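Local coordinates for DNA repair protein RAD7 (Saccharomyces cerevisiae, PDB 5ZB2) that works in the global genome repair complex, which promotes nucleotide excision repair of damage in nontranscribing DNA, and also binds Elc1, at residues C299-C304 with L327-L332; S331-T336 with F355-D360. All coordinates share one frame; numbering follows the deposited sequence.

Overall arrangement
The two contacts fall in the leucine-rich-repeat part of Rad7, within the piece of the protein that this chain represents, and their centres lie about 10 Å apart. Contact 1 is mostly buried: it pairs parallel strands 298-300 and 326-328 and continues into the turns after them. Contact 2 is partly buried, without regular strand or helix, and joins the loop ahead of helix 337-341 to the one ahead of helix 361-370. Ser331 and Leu332 belong to both. Contact 1 relies on backbone-to-backbone bonds, an Asx turn and leucine and phenylalanine packing, whereas in contact 2 Lys333 and Arg357 reach from each loop to the other's carbonyl oxygens; each contact has one bridging water.

Contact 1: C299-C304 with L327-L332; sequences CSFRRC and LNLNSL
Ser300 and Asn328 sit side by side on neighbouring parallel strands, their side chains on the same face, with Ser300 OG 3.4 Å from Asn328 CB. Three backbone bonds fix the register: Asn328 N donates to Cys299 O, Phe301 N to Asn328 O with a nearly straight N-H (175°), and Arg303 N to Asn330 O at 2.9 Å. The pairing thus runs beyond the strands into two type II turns, 301-304 and 329-332. Asn328 CG, anti to the backbone N (chi1 -176°), stands beside the carbonyl carbon, on the side of the following residues, and OD1 accepts from Asn330 N at 2.8 Å, an Asx turn. The same amide lies against Arg302 CB, 3.9 Å from OD1. An alanine here would probably leave Asn330 N without this acceptor and the start of the 329-332 turn less firmly held, and open a gap beside Arg302 CB.

Packing is tight where Leu332 CD2 reaches across to the carbonyls of the opposite turn, 3.4 Å from Phe301 O and 3.1 Å from Cys304 O. Leu329 CD2 meets the edge of the Phe301 ring at CD2, 4.3 Å away. The solvent side is looser: exposed Arg303 lays CG beside Ser331 OG at 3.7 Å, and its NH1 reaches that hydroxyl only through a water. Ser331 OG in turn donates to Asn330 OD1.

Beyond the pair, Glu274 takes Arg302 NE in a salt bridge and Ser300 OG in a hydrogen bond, while Asp352 of strand 350-352 accepts from Asn330 ND2. Phe301 and Leu329 both press on Ile312 of helix 309-320.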
ATOM      1  N   CYS A 299       7.540  37.174  19.152  1.00 43.04           N
ATOM      2  CA  CYS A 299       8.915  37.455  19.540  1.00 42.63           C
ATOM      3  C   CYS A 299       9.259  36.656  20.788  1.00 41.00           C
ATOM      4  O   CYS A 299       8.479  36.640  21.746  1.00 40.67           O
ATOM      5  CB  CYS A 299       9.118  38.948  19.797  1.00 41.02           C
ATOM      6  SG  CYS A 299      10.816  39.383  20.213  1.00 42.65           S
ATOM      7  N   SER A 300      10.423  36.007  20.779  1.00 36.07           N
ATOM      8  CA  SER A 300      10.885  35.227  21.922  1.00 36.93           C
ATOM      9  C   SER A 300      12.351  35.515  22.206  1.00 37.32           C
ATOM     10  O   SER A 300      13.183  35.493  21.292  1.00 37.09           O
ATOM     11  CB  SER A 300      10.701  33.726  21.690  1.00 37.99           C
ATOM     12  OG  SER A 300      11.262  32.985  22.765  1.00 35.39           O
ATOM     13  N   PHE A 301      12.657  35.774  23.476  1.00 36.75           N
ATOM     14  CA  PHE A 301      14.024  35.903  23.964  1.00 37.87           C
ATOM     15  C   PHE A 301      14.312  34.880  25.060  1.00 38.19           C
ATOM     16  O   PHE A 301      15.146  35.116  25.936  1.00 36.13           O
ATOM     17  CB  PHE A 301      14.287  37.317  24.480  1.00 40.35           C
ATOM     18  CG  PHE A 301      14.090  38.394  23.450  1.00 39.11           C
ATOM     19  CD1 PHE A 301      14.857  38.418  22.299  1.00 40.03           C
ATOM     20  CD2 PHE A 301      13.150  39.392  23.644  1.00 41.65           C
ATOM     21  CE1 PHE A 301      14.679  39.412  21.350  1.00 41.23           C
ATOM     22  CE2 PHE A 301      12.970  40.393  22.701  1.00 44.03           C
ATOM     23  CZ  PHE A 301      13.734  40.401  21.555  1.00 40.27           C
ATOM     24  N   ARG A 302      13.631  33.734  25.013  1.00 39.15           N
ATOM     25  CA  ARG A 302      13.783  32.706  26.036  1.00 40.75           C
ATOM     26  C   ARG A 302      15.252  32.415  26.307  1.00 40.39           C
ATOM     27  O   ARG A 302      16.005  32.053  25.397  1.00 40.35           O
ATOM     28  CB  ARG A 302      13.064  31.424  25.604  1.00 41.31           C
ATOM     29  CG  ARG A 302      13.125  30.300  26.638  1.00 45.25           C
ATOM     30  CD  ARG A 302      12.436  29.030  26.151  1.00 47.35           C
ATOM     31  NE  ARG A 302      13.134  28.456  25.008  1.00 49.63           N
ATOM     32  CZ  ARG A 302      14.242  27.727  25.093  1.00 51.74           C
ATOM     33  NH1 ARG A 302      14.791  27.471  26.276  1.00 51.43           N
ATOM     34  NH2 ARG A 302      14.807  27.255  23.990  1.00 49.11           N
ATOM     35  N   ARG A 303      15.645  32.574  27.571  1.00 38.37           N
ATOM     36  CA  ARG A 303      16.984  32.230  28.057  1.00 42.81           C
ATOM     37  C   ARG A 303      18.074  33.065  27.389  1.00 42.61           C
ATOM     38  O   ARG A 303      19.211  32.613  27.238  1.00 42.83           O
ATOM     39  CB  ARG A 303      17.270  30.733  27.894  1.00 44.87           C
ATOM     40  CG  ARG A 303      16.558  29.875  28.937  1.00 51.09           C
ATOM     41  CD  ARG A 303      17.096  28.454  28.993  1.00 51.38           C
ATOM     42  NE  ARG A 303      18.525  28.412  29.296  1.00 53.52           N
ATOM     43  CZ  ARG A 303      19.048  28.617  30.502  1.00 60.60           C
ATOM     44  NH1 ARG A 303      18.264  28.893  31.536  1.00 63.94           N
ATOM     45  NH2 ARG A 303      20.361  28.555  30.673  1.00 72.97           N
ATOM     46  N   CYS A 304      17.744  34.299  27.002  1.00 42.43           N
ATOM     47  CA  CYS A 304      18.756  35.306  26.679  1.00 43.63           C
ATOM     48  C   CYS A 304      19.137  36.004  27.980  1.00 43.73           C
ATOM     49  O   CYS A 304      18.700  37.117  28.285  1.00 42.32           O
ATOM     50  CB  CYS A 304      18.235  36.288  25.642  1.00 44.94           C
ATOM     51  SG  CYS A 304      18.497  35.760  23.956  1.00 51.15           S
ATOM     52  N   LEU A 327       4.606  37.029  23.323  1.00 44.19           N
ATOM     53  CA  LEU A 327       5.927  37.503  23.716  1.00 43.09           C
ATOM     54  C   LEU A 327       6.473  36.578  24.790  1.00 41.43           C
ATOM     55  O   LEU A 327       5.773  36.271  25.759  1.00 42.82           O
ATOM     56  CB  LEU A 327       5.861  38.943  24.235  1.00 44.57           C
ATOM     57  CG  LEU A 327       7.182  39.595  24.649  1.00 42.23           C
ATOM     58  CD1 LEU A 327       8.070  39.845  23.439  1.00 42.50           C
ATOM     59  CD2 LEU A 327       6.917  40.889  25.396  1.00 41.20           C
ATOM     60  N   ASN A 328       7.719  36.142  24.623  1.00 38.95           N
ATOM     61  CA  ASN A 328       8.348  35.180  25.523  1.00 39.04           C
ATOM     62  C   ASN A 328       9.587  35.816  26.141  1.00 36.70           C
ATOM     63  O   ASN A 328      10.593  36.019  25.453  1.00 36.76           O
ATOM     64  CB  ASN A 328       8.707  33.896  24.776  1.00 37.91           C
ATOM     65  CG  ASN A 328       9.271  32.821  25.686  1.00 39.14           C
ATOM     66  OD1 ASN A 328       9.782  33.104  26.773  1.00 36.97           O
ATOM     67  ND2 ASN A 328       9.189  31.574  25.238  1.00 40.68           N
ATOM     68  N   LEU A 329       9.514  36.116  27.439  1.00 33.81           N
ATOM     69  CA  LEU A 329      10.626  36.680  28.196  1.00 36.60           C
ATOM     70  C   LEU A 329      11.198  35.682  29.198  1.00 36.50           C
ATOM     71  O   LEU A 329      11.868  36.081  30.159  1.00 35.95           O
ATOM     72  CB  LEU A 329      10.175  37.949  28.920  1.00 37.11           C
ATOM     73  CG  LEU A 329       9.516  39.023  28.047  1.00 37.35           C
ATOM     74  CD1 LEU A 329       8.938  40.118  28.923  1.00 38.41           C
ATOM     75  CD2 LEU A 329      10.501  39.612  27.035  1.00 35.66           C
ATOM     76  N   ASN A 330      10.962  34.394  28.976  1.00 39.32           N
ATOM     77  CA  ASN A 330      11.298  33.366  29.952  1.00 39.19           C
ATOM     78  C   ASN A 330      12.773  33.410  30.323  1.00 38.88           C
ATOM     79  O   ASN A 330      13.649  33.414  29.455  1.00 40.71           O
ATOM     80  CB  ASN A 330      10.940  31.994  29.382  1.00 41.88           C
ATOM     81  CG  ASN A 330      11.136  30.871  30.379  1.00 40.94           C
ATOM     82  OD1 ASN A 330      12.259  30.548  30.766  1.00 39.43           O
ATOM     83  ND2 ASN A 330      10.038  30.253  30.781  1.00 43.57           N
ATOM     84  N   SER A 331      13.036  33.448  31.629  1.00 39.78           N
ATOM     85  CA  SER A 331      14.364  33.386  32.239  1.00 42.71           C
ATOM     86  C   SER A 331      15.146  34.686  32.106  1.00 41.85           C
ATOM     87  O   SER A 331      16.361  34.679  32.354  1.00 44.18           O
ATOM     88  CB  SER A 331      15.213  32.247  31.663  1.00 43.67           C
ATOM     89  OG  SER A 331      14.565  31.000  31.800  1.00 42.52           O
ATOM     90  N   LEU A 332      14.511  35.799  31.731  1.00 40.97           N
ATOM     91  CA  LEU A 332      15.202  37.089  31.698  1.00 42.18           C
ATOM     92  C   LEU A 332      15.268  37.628  33.123  1.00 45.38           C
ATOM     93  O   LEU A 332      14.447  38.436  33.567  1.00 43.64           O
ATOM     94  CB  LEU A 332      14.513  38.061  30.749  1.00 39.35           C
ATOM     95  CG  LEU A 332      14.494  37.697  29.259  1.00 40.61           C
ATOM     96  CD1 LEU A 332      14.441  38.962  28.409  1.00 39.85           C
ATOM     97  CD2 LEU A 332      15.678  36.833  28.855  1.00 39.94           C
TER
HETATM   98  O   HOH W   1      15.500  28.554  32.222  1.00 49.94           O

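Contact 2: S331-T336 with F355-D360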
ATOM      1  N   SER A 331      13.036  33.448  31.629  1.00 39.78           N
ATOM      2  CA  SER A 331      14.364  33.386  32.239  1.00 42.71           C
ATOM      3  C   SER A 331      15.146  34.686  32.106  1.00 41.85           C
ATOM      4  O   SER A 331      16.361  34.679  32.354  1.00 44.18           O
ATOM      5  CB  SER A 331      15.213  32.247  31.663  1.00 43.67           C
ATOM      6  OG  SER A 331      14.565  31.000  31.800  1.00 42.52           O
ATOM      7  N   LEU A 332      14.511  35.799  31.731  1.00 40.97           N
ATOM      8  CA  LEU A 332      15.202  37.089  31.698  1.00 42.18           C
ATOM      9  C   LEU A 332      15.268  37.628  33.123  1.00 45.38           C
ATOM     10  O   LEU A 332      14.447  38.436  33.567  1.00 43.64           O
ATOM     11  CB  LEU A 332      14.513  38.061  30.749  1.00 39.35           C
ATOM     12  CG  LEU A 332      14.494  37.697  29.259  1.00 40.61           C
ATOM     13  CD1 LEU A 332      14.441  38.962  28.409  1.00 39.85           C
ATOM     14  CD2 LEU A 332      15.678  36.833  28.855  1.00 39.94           C
ATOM     15  N   LYS A 333      16.288  37.162  33.847  1.00 48.04           N
ATOM     16  CA  LYS A 333      16.457  37.512  35.251  1.00 51.96           C
ATOM     17  C   LYS A 333      16.835  38.974  35.449  1.00 51.27           C
ATOM     18  O   LYS A 333      16.658  39.499  36.553  1.00 52.21           O
ATOM     19  CB  LYS A 333      17.531  36.623  35.878  1.00 54.63           C
ATOM     20  CG  LYS A 333      17.118  35.969  37.187  1.00 77.63           C
ATOM     21  CD  LYS A 333      16.147  34.819  36.959  1.00 66.41           C
ATOM     22  CE  LYS A 333      15.905  34.036  38.241  1.00 74.67           C
ATOM     23  NZ  LYS A 333      14.995  32.878  38.031  1.00 79.82           N
ATOM     24  N   GLU A 334      17.349  39.642  34.413  1.00 48.39           N
ATOM     25  CA  GLU A 334      17.803  41.020  34.557  1.00 48.05           C
ATOM     26  C   GLU A 334      16.679  42.040  34.447  1.00 47.30           C
ATOM     27  O   GLU A 334      16.889  43.203  34.804  1.00 47.26           O
ATOM     28  CB  GLU A 334      18.869  41.334  33.509  1.00 45.40           C
ATOM     29  CG  GLU A 334      20.149  40.535  33.674  1.00 45.18           C
ATOM     30  CD  GLU A 334      20.815  40.777  35.013  1.00 47.63           C
ATOM     31  OE1 GLU A 334      20.842  41.942  35.464  1.00 49.26           O
ATOM     32  OE2 GLU A 334      21.299  39.799  35.620  1.00 47.51           O
ATOM     33  N   LEU A 335      15.504  41.647  33.973  1.00 41.41           N
ATOM     34  CA  LEU A 335      14.409  42.597  33.857  1.00 45.80           C
ATOM     35  C   LEU A 335      13.990  43.101  35.234  1.00 47.42           C
ATOM     36  O   LEU A 335      14.135  42.411  36.247  1.00 48.52           O
ATOM     37  CB  LEU A 335      13.214  41.956  33.149  1.00 44.45           C
ATOM     38  CG  LEU A 335      13.436  41.534  31.695  1.00 43.99           C
ATOM     39  CD1 LEU A 335      12.217  40.798  31.166  1.00 42.44           C
ATOM     40  CD2 LEU A 335      13.758  42.743  30.818  1.00 43.54           C
ATOM     41  N   THR A 336      13.477  44.322  35.262  1.00 46.42           N
ATOM     42  CA  THR A 336      12.891  44.912  36.454  1.00 49.22           C
ATOM     43  C   THR A 336      11.452  45.306  36.140  1.00 49.96           C
ATOM     44  O   THR A 336      10.956  45.095  35.031  1.00 48.64           O
ATOM     45  CB  THR A 336      13.693  46.129  36.937  1.00 48.68           C
ATOM     46  OG1 THR A 336      13.380  47.267  36.127  1.00 45.80           O
ATOM     47  CG2 THR A 336      15.195  45.859  36.883  1.00 47.95           C
ATOM     48  N   PHE A 355      10.258  32.108  35.221  1.00 49.52           N
ATOM     49  CA  PHE A 355      11.582  32.355  35.787  1.00 50.28           C
ATOM     50  C   PHE A 355      12.012  33.812  35.625  1.00 49.44           C
ATOM     51  O   PHE A 355      13.207  34.112  35.593  1.00 50.97           O
ATOM     52  CB  PHE A 355      12.634  31.423  35.176  1.00 51.03           C
ATOM     53  CG  PHE A 355      12.404  29.972  35.481  1.00 52.65           C
ATOM     54  CD1 PHE A 355      12.815  29.434  36.692  1.00 54.61           C
ATOM     55  CD2 PHE A 355      11.783  29.145  34.560  1.00 51.26           C
ATOM     56  CE1 PHE A 355      12.605  28.097  36.980  1.00 52.89           C
ATOM     57  CE2 PHE A 355      11.572  27.807  34.841  1.00 53.91           C
ATOM     58  CZ  PHE A 355      11.983  27.284  36.053  1.00 54.24           C
ATOM     59  N   VAL A 356      11.050  34.730  35.525  1.00 47.75           N
ATOM     60  CA  VAL A 356      11.345  36.160  35.502  1.00 49.80           C
ATOM     61  C   VAL A 356      11.305  36.644  36.949  1.00 51.32           C
ATOM     62  O   VAL A 356      10.236  36.894  37.512  1.00 49.66           O
ATOM     63  CB  VAL A 356      10.378  36.935  34.606  1.00 47.38           C
ATOM     64  CG1 VAL A 356      10.738  38.416  34.592  1.00 47.32           C
ATOM     65  CG2 VAL A 356      10.424  36.383  33.189  1.00 44.97           C
ATOM     66  N   ARG A 357      12.491  36.794  37.537  1.00 55.27           N
ATOM     67  CA  ARG A 357      12.629  37.071  38.965  1.00 57.24           C
ATOM     68  C   ARG A 357      11.715  38.203  39.428  1.00 57.64           C
ATOM     69  O   ARG A 357      11.002  38.071  40.428  1.00 56.81           O
ATOM     70  CB  ARG A 357      14.095  37.399  39.257  1.00 66.15           C
ATOM     71  CG  ARG A 357      14.400  37.940  40.649  1.00 73.60           C
ATOM     72  CD  ARG A 357      15.843  38.426  40.719  1.00 81.89           C
ATOM     73  NE  ARG A 357      16.125  39.409  39.676  1.00 75.40           N
ATOM     74  CZ  ARG A 357      15.770  40.689  39.734  1.00 63.61           C
ATOM     75  NH1 ARG A 357      15.118  41.160  40.790  1.00 58.57           N
ATOM     76  NH2 ARG A 357      16.064  41.499  38.727  1.00 58.44           N
ATOM     77  N   CYS A 358      11.733  39.334  38.720  1.00 53.94           N
ATOM     78  CA  CYS A 358      11.100  40.543  39.235  1.00 55.13           C
ATOM     79  C   CYS A 358       9.576  40.474  39.257  1.00 52.20           C
ATOM     80  O   CYS A 358       8.954  41.320  39.907  1.00 53.95           O
ATOM     81  CB  CYS A 358      11.543  41.755  38.409  1.00 51.81           C
ATOM     82  SG  CYS A 358      10.837  41.806  36.755  1.00 44.79           S
ATOM     83  N   VAL A 359       8.958  39.501  38.585  1.00 51.75           N
ATOM     84  CA  VAL A 359       7.501  39.474  38.478  1.00 53.15           C
ATOM     85  C   VAL A 359       6.892  39.209  39.848  1.00 55.52           C
ATOM     86  O   VAL A 359       7.291  38.273  40.555  1.00 57.52           O
ATOM     87  CB  VAL A 359       7.053  38.418  37.456  1.00 52.90           C
ATOM     88  CG1 VAL A 359       5.529  38.365  37.357  1.00 53.68           C
ATOM     89  CG2 VAL A 359       7.648  38.715  36.091  1.00 51.28           C
ATOM     90  N   ASP A 360       5.919  40.033  40.230  1.00 54.66           N
ATOM     91  CA  ASP A 360       5.168  39.841  41.466  1.00 58.98           C
ATOM     92  C   ASP A 360       3.708  40.184  41.186  1.00 59.31           C
ATOM     93  O   ASP A 360       3.320  40.446  40.043  1.00 56.54           O
ATOM     94  CB  ASP A 360       5.761  40.677  42.612  1.00 59.18           C
ATOM     95  CG  ASP A 360       5.724  42.175  42.338  1.00 58.96           C
ATOM     96  OD1 ASP A 360       4.863  42.634  41.559  1.00 57.31           O
ATOM     97  OD2 ASP A 360       6.560  42.900  42.919  1.00 60.58           O
TER
HETATM   98  O   HOH W   2      13.748  39.617  36.435  1.00 51.76           O
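Two strand-to-helix loops of the leucine-rich-repeat solenoid meet where Lys333 and Arg357 cross obliquely, each side chain reaching for the other loop's backbone. Arg357 has CG anti to the backbone N (chi1 170°) and bends at chi3. Its guanidinium comes side-on to Lys333 O and grips that one oxygen with two nitrogens, NH2 at 3.0 Å and NE at 3.2 Å. The oxygen is tilted from the guanidinium plane by 17° for NH2, a modest departure.

In the reverse direction, the Lys333 chain bends at chi2 and passes over Arg357 CB, with Lys333 CG 3.9 Å from Arg357 CB. NZ donates to Phe355 O at 3.3 Å from above the carbonyl plane, 44° out of it. NZ also sits at the edge of the Phe355 ring, near its plane.

The inner side mixes apolar side chains with backbone carbonyls and a water. Val356 CG1 lies 3.8 Å from Leu332 O and 4.4 Å from Leu335 CD1, and Cys358 CB approaches Leu335 O at 3.4 Å. The water accepts from Cys358 N and lies within bonding distance of Leu332 O and Leu335 O. Phe340 of helix 337-341 touches Val356 and Cys358, and Thr336 OG1 caps that helix at Glu338 N while bonding Asp309.

Both cations are directed at neutral carbonyls, their charged nitrogens well apart. The loops are therefore joined by charge-to-dipole bonds at their solvent-exposed end, where solvent would probably weaken each bond, rather than by a salt bridge between the segments.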